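Long-range contacts in GGDEF and EAL domain-containing protein (Vibrio cholerae O1 str. 2010EL-1786, PDB 6PWK), which binds the second messenger c-di-GMP and probably acts as its receptor, LapD, in a circuit that controls large adhesins and biofilm formation: residues A[47-53]-A[134-140]; A[77-82]-A[115-119]; A[198-202]-A[251-255]. One frame throughout, in Å; residues are numbered along the deposited sequence.

Contact 1 of 3, residues A[47-53]-A[134-140]; sequences VAILQAE and NLSLGVV
Two antiparallel strands run side by side, 47-51 against 136-140, their short axes 4.6 Å apart at closest and 170° between directions. Backbone phi/psi stays extended, from -143/146 at Val47 to -109/127 at Gln51. Hydrogen-bonded pairs are Val47 with Val140, Ile49 with Gly138 and Gln51 with Ser136 (CA to CA 5.2-5.4 Å); Ala48 with Val139 (4.1 Å) and Leu50 with Leu137 (4.5 Å) are non-hydrogen-bonded.

Six backbone bonds close the pairs: Val47 N to Val140 O 2.8 Å and Val140 N to Val47 O 2.7 Å; Ile49 N to Gly138 O 2.7 Å and Gly138 N to Ile49 O 2.9 Å; Gln51 N to Ser136 O 2.9 Å and Ser136 N to Gln51 O 3.2 Å.

Apolar contacts follow the alternation. One face carries Ala48, Leu50, Leu137 and Val139: Ala48 CB meets Val139 CG1 at 3.6 Å, and Leu50 (t, p) puts CD1 3.6 Å from Leu135 CD1, while its CB lies 3.8 Å from CD1 of Leu137, also t, p. These aliphatic residues suit a face covered by helix 106-118. On the other, Val47 CG1 touches Val140 CG2 at 3.6 Å, Val140 and Ile49 pack on Leu155 of helix 148-164, and Gly138, lacking a side chain, leaves room beside Ile49.

At the Gln51-Ser136 end the side chains become polar: Gln51 OE1 accepts a hydrogen bond from Lys163 NZ. Ala52 occupies the N-cap position, before the helix beginning at Glu53.

Ile49 touches bound c-di-GMP, so this central strand pair of the GGDEF domain's five-stranded sheet, flanked by helices on both faces, also reaches a ligand pocket.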
loop_
_atom_site.group_PDB
_atom_site.type_symbol
_atom_site.label_atom_id
_atom_site.label_comp_id
_atom_site.label_asym_id
_atom_site.label_seq_id
_atom_site.Cartn_x
_atom_site.Cartn_y
_atom_site.Cartn_z
ATOM N N VAL A 47 -6.594 -27.799 13.726
ATOM C CA VAL A 47 -6.936 -26.655 12.895
ATOM C C VAL A 47 -5.666 -26.207 12.179
ATOM O O VAL A 47 -4.557 -26.325 12.710
ATOM C CB VAL A 47 -7.565 -25.520 13.745
ATOM C CG1 VAL A 47 -6.506 -24.584 14.315
ATOM C CG2 VAL A 47 -8.602 -24.765 12.953
ATOM N N ALA A 48 -5.826 -25.723 10.949
ATOM C CA ALA A 48 -4.683 -25.417 10.100
ATOM C C ALA A 48 -4.967 -24.185 9.256
ATOM O O ALA A 48 -6.121 -23.866 8.961
ATOM C CB ALA A 48 -4.326 -26.599 9.188
ATOM N N ILE A 49 -3.893 -23.497 8.868
ATOM C CA ILE A 49 -3.972 -22.325 8.006
ATOM C C ILE A 49 -2.893 -22.442 6.935
ATOM O O ILE A 49 -1.747 -22.797 7.232
ATOM C CB ILE A 49 -3.823 -21.009 8.798
ATOM C CG1 ILE A 49 -4.016 -19.802 7.878
ATOM C CG2 ILE A 49 -2.475 -20.936 9.508
ATOM C CD1 ILE A 49 -3.977 -18.476 8.602
ATOM N N LEU A 50 -3.269 -22.164 5.690
ATOM C CA LEU A 50 -2.363 -22.227 4.552
ATOM C C LEU A 50 -2.353 -20.870 3.870
ATOM O O LEU A 50 -3.407 -20.372 3.463
ATOM C CB LEU A 50 -2.797 -23.316 3.567
ATOM C CG LEU A 50 -2.055 -23.341 2.230
ATOM C CD1 LEU A 50 -0.620 -23.795 2.427
ATOM C CD2 LEU A 50 -2.773 -24.227 1.221
ATOM N N GLN A 51 -1.171 -20.274 3.739
ATOM C CA GLN A 51 -1.020 -18.979 3.091
ATOM C C GLN A 51 -0.328 -19.151 1.746
ATOM O O GLN A 51 0.752 -19.746 1.668
ATOM C CB GLN A 51 -0.226 -18.005 3.959
ATOM C CG GLN A 51 0.076 -16.700 3.242
ATOM C CD GLN A 51 0.736 -15.676 4.135
ATOM O OE1 GLN A 51 0.901 -15.896 5.334
ATOM N NE2 GLN A 51 1.120 -14.546 3.554
ATOM N N ALA A 52 -0.951 -18.619 0.695
ATOM C CA ALA A 52 -0.413 -18.698 -0.661
ATOM C C ALA A 52 0.162 -17.335 -1.031
ATOM O O ALA A 52 -0.490 -16.497 -1.655
ATOM C CB ALA A 52 -1.493 -19.148 -1.640
ATOM N N GLU A 53 1.417 -17.116 -0.629
ATOM C CA GLU A 53 2.091 -15.869 -0.970
ATOM C C GLU A 53 2.360 -15.771 -2.466
ATOM O O GLU A 53 2.410 -14.664 -3.015
ATOM C CB GLU A 53 3.395 -15.748 -0.176
ATOM C CG GLU A 53 4.206 -14.483 -0.448
ATOM C CD GLU A 53 3.636 -13.244 0.225
ATOM O OE1 GLU A 53 2.521 -13.315 0.784
ATOM O OE2 GLU A 53 4.311 -12.193 0.198
ATOM N N ASN A 134 6.005 -21.882 -3.087
ATOM C CA ASN A 134 6.147 -20.665 -2.294
ATOM C C ASN A 134 4.918 -20.439 -1.421
ATOM O O ASN A 134 4.061 -19.613 -1.737
ATOM C CB ASN A 134 6.380 -19.456 -3.203
ATOM C CG ASN A 134 6.729 -18.200 -2.426
ATOM O OD1 ASN A 134 7.902 -17.896 -2.210
ATOM N ND2 ASN A 134 5.709 -17.460 -2.004
ATOM N N LEU A 135 4.836 -21.178 -0.317
ATOM C CA LEU A 135 3.689 -21.110 0.575
ATOM C C LEU A 135 4.160 -21.386 1.996
ATOM O O LEU A 135 5.332 -21.686 2.239
ATOM C CB LEU A 135 2.602 -22.099 0.147
ATOM C CG LEU A 135 3.057 -23.559 0.074
ATOM C CD1 LEU A 135 2.782 -24.312 1.371
ATOM C CD2 LEU A 135 2.404 -24.253 -1.096
ATOM N N SER A 136 3.224 -21.289 2.937
ATOM C CA SER A 136 3.493 -21.593 4.333
ATOM C C SER A 136 2.254 -22.222 4.949
ATOM O O SER A 136 1.130 -21.784 4.686
ATOM C CB SER A 136 3.899 -20.339 5.110
ATOM O OG SER A 136 5.036 -19.736 4.521
ATOM N N LEU A 137 2.466 -23.251 5.762
ATOM C CA LEU A 137 1.379 -24.006 6.373
ATOM C C LEU A 137 1.603 -24.062 7.876
ATOM O O LEU A 137 2.644 -24.544 8.332
ATOM C CB LEU A 137 1.291 -25.419 5.790
ATOM C CG LEU A 137 0.179 -26.306 6.353
ATOM C CD1 LEU A 137 -1.190 -25.754 5.983
ATOM C CD2 LEU A 137 0.332 -27.737 5.864
ATOM N N GLY A 138 0.635 -23.566 8.637
ATOM C CA GLY A 138 0.645 -23.664 10.084
ATOM C C GLY A 138 -0.505 -24.546 10.546
ATOM O O GLY A 138 -1.640 -24.387 10.092
ATOM N N VAL A 139 -0.190 -25.485 11.434
ATOM C CA VAL A 139 -1.171 -26.427 11.959
ATOM C C VAL A 139 -1.070 -26.434 13.478
ATOM O O VAL A 139 0.031 -26.381 14.039
ATOM C CB VAL A 139 -0.970 -27.848 11.382
ATOM C CG1 VAL A 139 -1.046 -27.825 9.863
ATOM C CG2 VAL A 139 0.357 -28.431 11.818
ATOM N N VAL A 140 -2.222 -26.462 14.148
ATOM C CA VAL A 140 -2.273 -26.598 15.600
ATOM C C VAL A 140 -3.272 -27.688 15.954
ATOM O O VAL A 140 -4.298 -27.853 15.282
ATOM C CB VAL A 140 -2.619 -25.268 16.318
ATOM C CG1 VAL A 140 -2.403 -24.071 15.407
ATOM C CG2 VAL A 140 -4.032 -25.283 16.896
#

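Contact 2 of 3, residues A[77-82]-A[115-119]; sequences RLKNSI and SIITC
This is a helix-end packing contact within the GGDEF domain, where the C-terminal turn of helix 53-80 and the residues after it meet the last turn of helix 106-118. The nearest CA pairs are Leu78 with Cys119 at 6.8 Å and Ile82 with Ser115 at 7.0 Å. After the helix, Ser81 is extended (-91/165) and Ile82 takes a positive phi (60/57), which aims its side chain at the second helix. Ile82 CD1 packs on Ile116 CG1 at 3.6 Å, and its CG1 lies 3.6 Å from Ser115 OG, whose hydroxyl is bonded back to Val112 O in its own helix. Both helices belong to the alpha/beta fold's layer on one face of the central sheet, so the inner residues are aliphatic: Leu78 (t, p) sets CD1 3.9 Å from Ile116 CG2. Cys119, chi1 t, is small enough to enter the turn, its SG 3.1 Å from Arg77 O and 3.4 Å from Ser81 OG. Ser81 OG in turn donates to Arg77 O at 3.1 Å, satisfying a carbonyl at the helix end.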
loop_
_atom_site.group_PDB
_atom_site.type_symbol
_atom_site.label_atom_id
_atom_site.label_comp_id
_atom_site.label_asym_id
_atom_site.label_seq_id
_atom_site.Cartn_x
_atom_site.Cartn_y
_atom_site.Cartn_z
ATOM N N ARG A 77 -8.032 -27.705 -6.193
ATOM C CA ARG A 77 -7.076 -28.763 -5.892
ATOM C C ARG A 77 -7.109 -29.133 -4.414
ATOM O O ARG A 77 -6.969 -30.309 -4.056
ATOM C CB ARG A 77 -5.669 -28.330 -6.306
ATOM C CG ARG A 77 -5.522 -28.038 -7.790
ATOM C CD ARG A 77 -5.577 -29.304 -8.622
ATOM N NE ARG A 77 -5.298 -29.033 -10.029
ATOM C CZ ARG A 77 -5.255 -29.966 -10.972
ATOM N NH1 ARG A 77 -5.474 -31.236 -10.660
ATOM N NH2 ARG A 77 -4.993 -29.630 -12.227
ATOM N N LEU A 78 -7.302 -28.143 -3.541
ATOM C CA LEU A 78 -7.284 -28.415 -2.107
ATOM C C LEU A 78 -8.531 -29.170 -1.669
ATOM O O LEU A 78 -8.445 -30.101 -0.862
ATOM C CB LEU A 78 -7.146 -27.105 -1.328
ATOM C CG LEU A 78 -6.915 -27.194 0.181
ATOM C CD1 LEU A 78 -5.649 -27.978 0.483
ATOM C CD2 LEU A 78 -6.844 -25.801 0.790
ATOM N N LYS A 79 -9.698 -28.792 -2.197
ATOM C CA LYS A 79 -10.944 -29.363 -1.693
ATOM C C LYS A 79 -11.207 -30.750 -2.270
ATOM O O LYS A 79 -11.693 -31.635 -1.557
ATOM C CB LYS A 79 -12.112 -28.415 -1.980
ATOM C CG LYS A 79 -12.479 -28.250 -3.444
ATOM C CD LYS A 79 -13.269 -26.971 -3.660
ATOM C CE LYS A 79 -13.891 -26.929 -5.043
ATOM N NZ LYS A 79 -14.434 -25.579 -5.360
ATOM N N ASN A 80 -10.887 -30.968 -3.549
ATOM C CA ASN A 80 -11.116 -32.283 -4.138
ATOM C C ASN A 80 -10.171 -33.325 -3.557
ATOM O O ASN A 80 -10.487 -34.521 -3.563
ATOM C CB ASN A 80 -10.981 -32.213 -5.658
ATOM C CG ASN A 80 -12.270 -32.574 -6.370
ATOM O OD1 ASN A 80 -13.202 -31.772 -6.438
ATOM N ND2 ASN A 80 -12.334 -33.792 -6.898
ATOM N N SER A 81 -9.020 -32.897 -3.056
ATOM C CA SER A 81 -8.145 -33.762 -2.283
ATOM C C SER A 81 -8.493 -33.656 -0.803
ATOM O O SER A 81 -9.211 -32.749 -0.373
ATOM C CB SER A 81 -6.678 -33.389 -2.504
ATOM O OG SER A 81 -6.367 -33.325 -3.885
ATOM N N ILE A 82 -7.981 -34.610 -0.025
ATOM C CA ILE A 82 -8.001 -34.531 1.432
ATOM C C ILE A 82 -9.437 -34.442 1.942
ATOM O O ILE A 82 -9.799 -33.502 2.659
ATOM C CB ILE A 82 -7.151 -33.336 1.911
ATOM C CG1 ILE A 82 -5.839 -33.272 1.126
ATOM C CG2 ILE A 82 -6.825 -33.456 3.387
ATOM C CD1 ILE A 82 -5.259 -31.887 1.031
ATOM N N SER A 115 -0.261 -34.115 3.245
ATOM C CA SER A 115 -0.988 -34.252 1.990
ATOM C C SER A 115 -1.356 -32.898 1.400
ATOM O O SER A 115 -1.435 -32.763 0.174
ATOM C CB SER A 115 -2.244 -35.097 2.197
ATOM O OG SER A 115 -3.119 -34.478 3.124
ATOM N N ILE A 116 -1.586 -31.892 2.248
ATOM C CA ILE A 116 -1.889 -30.552 1.747
ATOM C C ILE A 116 -0.721 -30.018 0.928
ATOM O O ILE A 116 -0.894 -29.555 -0.204
ATOM C CB ILE A 116 -2.236 -29.603 2.908
ATOM C CG1 ILE A 116 -3.590 -29.965 3.518
ATOM C CG2 ILE A 116 -2.247 -28.159 2.431
ATOM C CD1 ILE A 116 -3.921 -29.174 4.756
ATOM N N ILE A 117 0.490 -30.095 1.484
ATOM C CA ILE A 117 1.653 -29.496 0.836
ATOM C C ILE A 117 1.954 -30.193 -0.485
ATOM O O ILE A 117 2.168 -29.541 -1.513
ATOM C CB ILE A 117 2.863 -29.532 1.785
ATOM C CG1 ILE A 117 2.556 -28.733 3.050
ATOM C CG2 ILE A 117 4.102 -28.991 1.089
ATOM C CD1 ILE A 117 3.350 -29.176 4.246
ATOM N N THR A 118 1.978 -31.530 -0.478
ATOM C CA THR A 118 2.188 -32.270 -1.718
ATOM C C THR A 118 1.090 -31.972 -2.731
ATOM O O THR A 118 1.320 -32.053 -3.944
ATOM C CB THR A 118 2.263 -33.772 -1.429
ATOM O OG1 THR A 118 3.239 -34.014 -0.407
ATOM C CG2 THR A 118 2.655 -34.547 -2.678
ATOM N N CYS A 119 -0.100 -31.606 -2.254
ATOM C CA CYS A 119 -1.195 -31.219 -3.135
ATOM C C CYS A 119 -0.984 -29.853 -3.777
ATOM O O CYS A 119 -1.701 -29.522 -4.726
ATOM C CB CYS A 119 -2.513 -31.235 -2.355
ATOM S SG CYS A 119 -3.999 -30.907 -3.326
#

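Contact 3 of 3, residues A[198-202]-A[251-255]; sequences DWFTF and YVIER
Strand 200-202 crosses helix 251-255 at -59°, with the short axes 11.1 Å apart, leaving room for large side chains. Phe200 and Phe202 point toward the helix and Thr201, between them, away; the helix answers with Tyr251 and Val252, with Arg255 one turn later. Phe200 (chi1 -87°) lays a ring face under Tyr251 CE2, 3.5 Å from its CD1; the ring centroids are 4.9 Å apart and the planes meet obliquely at 49°. Phe202, chi1 m, reaches Val252 CG1 with CE1 at 4.3 Å and Tyr251 CE2 with CZ at 4.4 Å. Tyr251, chi1 t, stretches along the strand's start so that its OH donates to Asp198 OD1 at 2.9 Å. Asp198, at positive phi (56/49), follows helix 184-197 in a Schellman motif. Arg255 folds back with chi1, chi2 and chi3 all m: its NE donates to Tyr251 OH at 3.2 Å, and a guanidinium face covers Phe202 CE2, 3.5 Å from NH2. Val252 also touches bound c-di-GMP in the EAL domain. Aromatic bulk fills the space between strand and helix, while the tyrosine hydroxyl, accepting from Arg255 NE and donating to Asp198 OD1, links these two charged-group atoms, 4.1 Å apart and beyond a salt bridge.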
loop_
_atom_site.group_PDB
_atom_site.type_symbol
_atom_site.label_atom_id
_atom_site.label_comp_id
_atom_site.label_asym_id
_atom_site.label_seq_id
_atom_site.Cartn_x
_atom_site.Cartn_y
_atom_site.Cartn_z
ATOM N N ASP A 198 14.194 -1.027 27.875
ATOM C CA ASP A 198 15.545 -1.487 27.547
ATOM C C ASP A 198 15.782 -2.912 28.048
ATOM O O ASP A 198 16.787 -3.212 28.696
ATOM C CB ASP A 198 16.597 -0.521 28.095
ATOM C CG ASP A 198 16.594 0.815 27.377
ATOM O OD1 ASP A 198 16.986 0.857 26.191
ATOM O OD2 ASP A 198 16.186 1.821 27.994
ATOM N N TRP A 199 14.836 -3.794 27.738
ATOM C CA TRP A 199 14.951 -5.211 28.052
ATOM C C TRP A 199 15.742 -5.983 27.007
ATOM O O TRP A 199 15.793 -7.215 27.078
ATOM C CB TRP A 199 13.560 -5.835 28.192
ATOM C CG TRP A 199 12.804 -5.381 29.398
ATOM C CD1 TRP A 199 13.322 -4.817 30.528
ATOM C CD2 TRP A 199 11.387 -5.444 29.594
ATOM N NE1 TRP A 199 12.314 -4.531 31.418
ATOM C CE2 TRP A 199 11.116 -4.905 30.867
ATOM C CE3 TRP A 199 10.321 -5.903 28.815
ATOM C CZ2 TRP A 199 9.825 -4.813 31.379
ATOM C CZ3 TRP A 199 9.040 -5.811 29.324
ATOM C CH2 TRP A 199 8.801 -5.272 30.594
ATOM N N PHE A 200 16.358 -5.294 26.053
ATOM C CA PHE A 200 16.983 -5.961 24.922
ATOM C C PHE A 200 18.377 -6.465 25.269
ATOM O O PHE A 200 19.126 -5.821 26.009
ATOM C CB PHE A 200 17.058 -5.014 23.723
ATOM C CG PHE A 200 15.821 -5.020 22.874
ATOM C CD1 PHE A 200 14.688 -4.325 23.266
ATOM C CD2 PHE A 200 15.789 -5.723 21.683
ATOM C CE1 PHE A 200 13.549 -4.335 22.485
ATOM C CE2 PHE A 200 14.654 -5.735 20.898
ATOM C CZ PHE A 200 13.532 -5.040 21.299
ATOM N N THR A 201 18.714 -7.633 24.727
ATOM C CA THR A 201 20.058 -8.187 24.774
ATOM C C THR A 201 20.544 -8.404 23.348
ATOM O O THR A 201 19.742 -8.594 22.427
ATOM C CB THR A 201 20.100 -9.510 25.550
ATOM O OG1 THR A 201 19.288 -10.483 24.880
ATOM C CG2 THR A 201 19.582 -9.316 26.968
ATOM N N PHE A 202 21.862 -8.375 23.164
ATOM C CA PHE A 202 22.449 -8.444 21.835
ATOM C C PHE A 202 23.574 -9.467 21.799
ATOM O O PHE A 202 24.350 -9.589 22.751
ATOM C CB PHE A 202 22.975 -7.076 21.389
ATOM C CG PHE A 202 21.910 -6.024 21.302
ATOM C CD1 PHE A 202 21.148 -5.888 20.154
ATOM C CD2 PHE A 202 21.666 -5.177 22.369
ATOM C CE1 PHE A 202 20.166 -4.924 20.071
ATOM C CE2 PHE A 202 20.684 -4.210 22.292
ATOM C CZ PHE A 202 19.934 -4.084 21.140
ATOM N N TYR A 251 15.390 1.228 16.637
ATOM C CA TYR A 251 15.929 1.052 17.982
ATOM C C TYR A 251 17.232 0.262 17.949
ATOM O O TYR A 251 18.212 0.632 18.606
ATOM C CB TYR A 251 14.901 0.361 18.878
ATOM C CG TYR A 251 15.437 0.004 20.245
ATOM C CD1 TYR A 251 15.504 0.954 21.257
ATOM C CD2 TYR A 251 15.878 -1.284 20.525
ATOM C CE1 TYR A 251 15.994 0.631 22.509
ATOM C CE2 TYR A 251 16.371 -1.615 21.772
ATOM C CZ TYR A 251 16.426 -0.654 22.760
ATOM O OH TYR A 251 16.914 -0.980 24.005
ATOM N N VAL A 252 17.258 -0.835 17.186
ATOM C CA VAL A 252 18.465 -1.651 17.091
ATOM C C VAL A 252 19.611 -0.846 16.493
ATOM O O VAL A 252 20.746 -0.900 16.981
ATOM C CB VAL A 252 18.180 -2.925 16.275
ATOM C CG1 VAL A 252 19.472 -3.687 16.008
ATOM C CG2 VAL A 252 17.172 -3.806 17.003
ATOM N N ILE A 253 19.332 -0.079 15.435
ATOM C CA ILE A 253 20.377 0.722 14.798
ATOM C C ILE A 253 20.919 1.762 15.769
ATOM O O ILE A 253 22.132 1.999 15.835
ATOM C CB ILE A 253 19.843 1.371 13.508
ATOM C CG1 ILE A 253 19.543 0.303 12.457
ATOM C CG2 ILE A 253 20.841 2.380 12.962
ATOM C CD1 ILE A 253 18.843 0.840 11.230
ATOM N N GLU A 254 20.034 2.395 16.542
ATOM C CA GLU A 254 20.483 3.361 17.539
ATOM C C GLU A 254 21.383 2.701 18.575
ATOM O O GLU A 254 22.458 3.218 18.898
ATOM C CB GLU A 254 19.279 4.023 18.211
ATOM C CG GLU A 254 18.584 5.066 17.352
ATOM C CD GLU A 254 17.327 5.610 18.002
ATOM O OE1 GLU A 254 16.826 4.976 18.955
ATOM O OE2 GLU A 254 16.839 6.671 17.559
ATOM N N ARG A 255 20.965 1.543 19.097
ATOM C CA ARG A 255 21.754 0.859 20.118
ATOM C C ARG A 255 23.100 0.403 19.569
ATOM O O ARG A 255 24.119 0.472 20.266
ATOM C CB ARG A 255 20.972 -0.329 20.678
ATOM C CG ARG A 255 19.693 0.064 21.402
ATOM C CD ARG A 255 19.972 0.565 22.810
ATOM N NE ARG A 255 20.038 -0.528 23.777
ATOM C CZ ARG A 255 21.165 -1.089 24.201
ATOM N NH1 ARG A 255 22.336 -0.660 23.750
ATOM N NH2 ARG A 255 21.121 -2.079 25.082
#

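How the contacts relate
Contacts 1 and 2 share the GGDEF domain and touch each other: Leu137 CD2 packs on Ile117 CD1 at 3.7 Å, and Leu50 CD2 on Ile116 CG2 at 4.1 Å. Strand 45-51 runs on into helix 53-80, and helix 106-118 precedes strand 136-142, so the same two chain units meet twice, first as strands and then as helices. Contact 1 is the buried core, held by backbone hydrogen bonds; contact 2, partly buried, depends on side-chain packing. Contact 3 lies in the EAL domain, its centre about 32 Å from that of contact 1 and 44 Å from that of contact 2; also partly buried, it combines aromatic packing with a hydrogen-bonded Asp-Tyr-Arg chain.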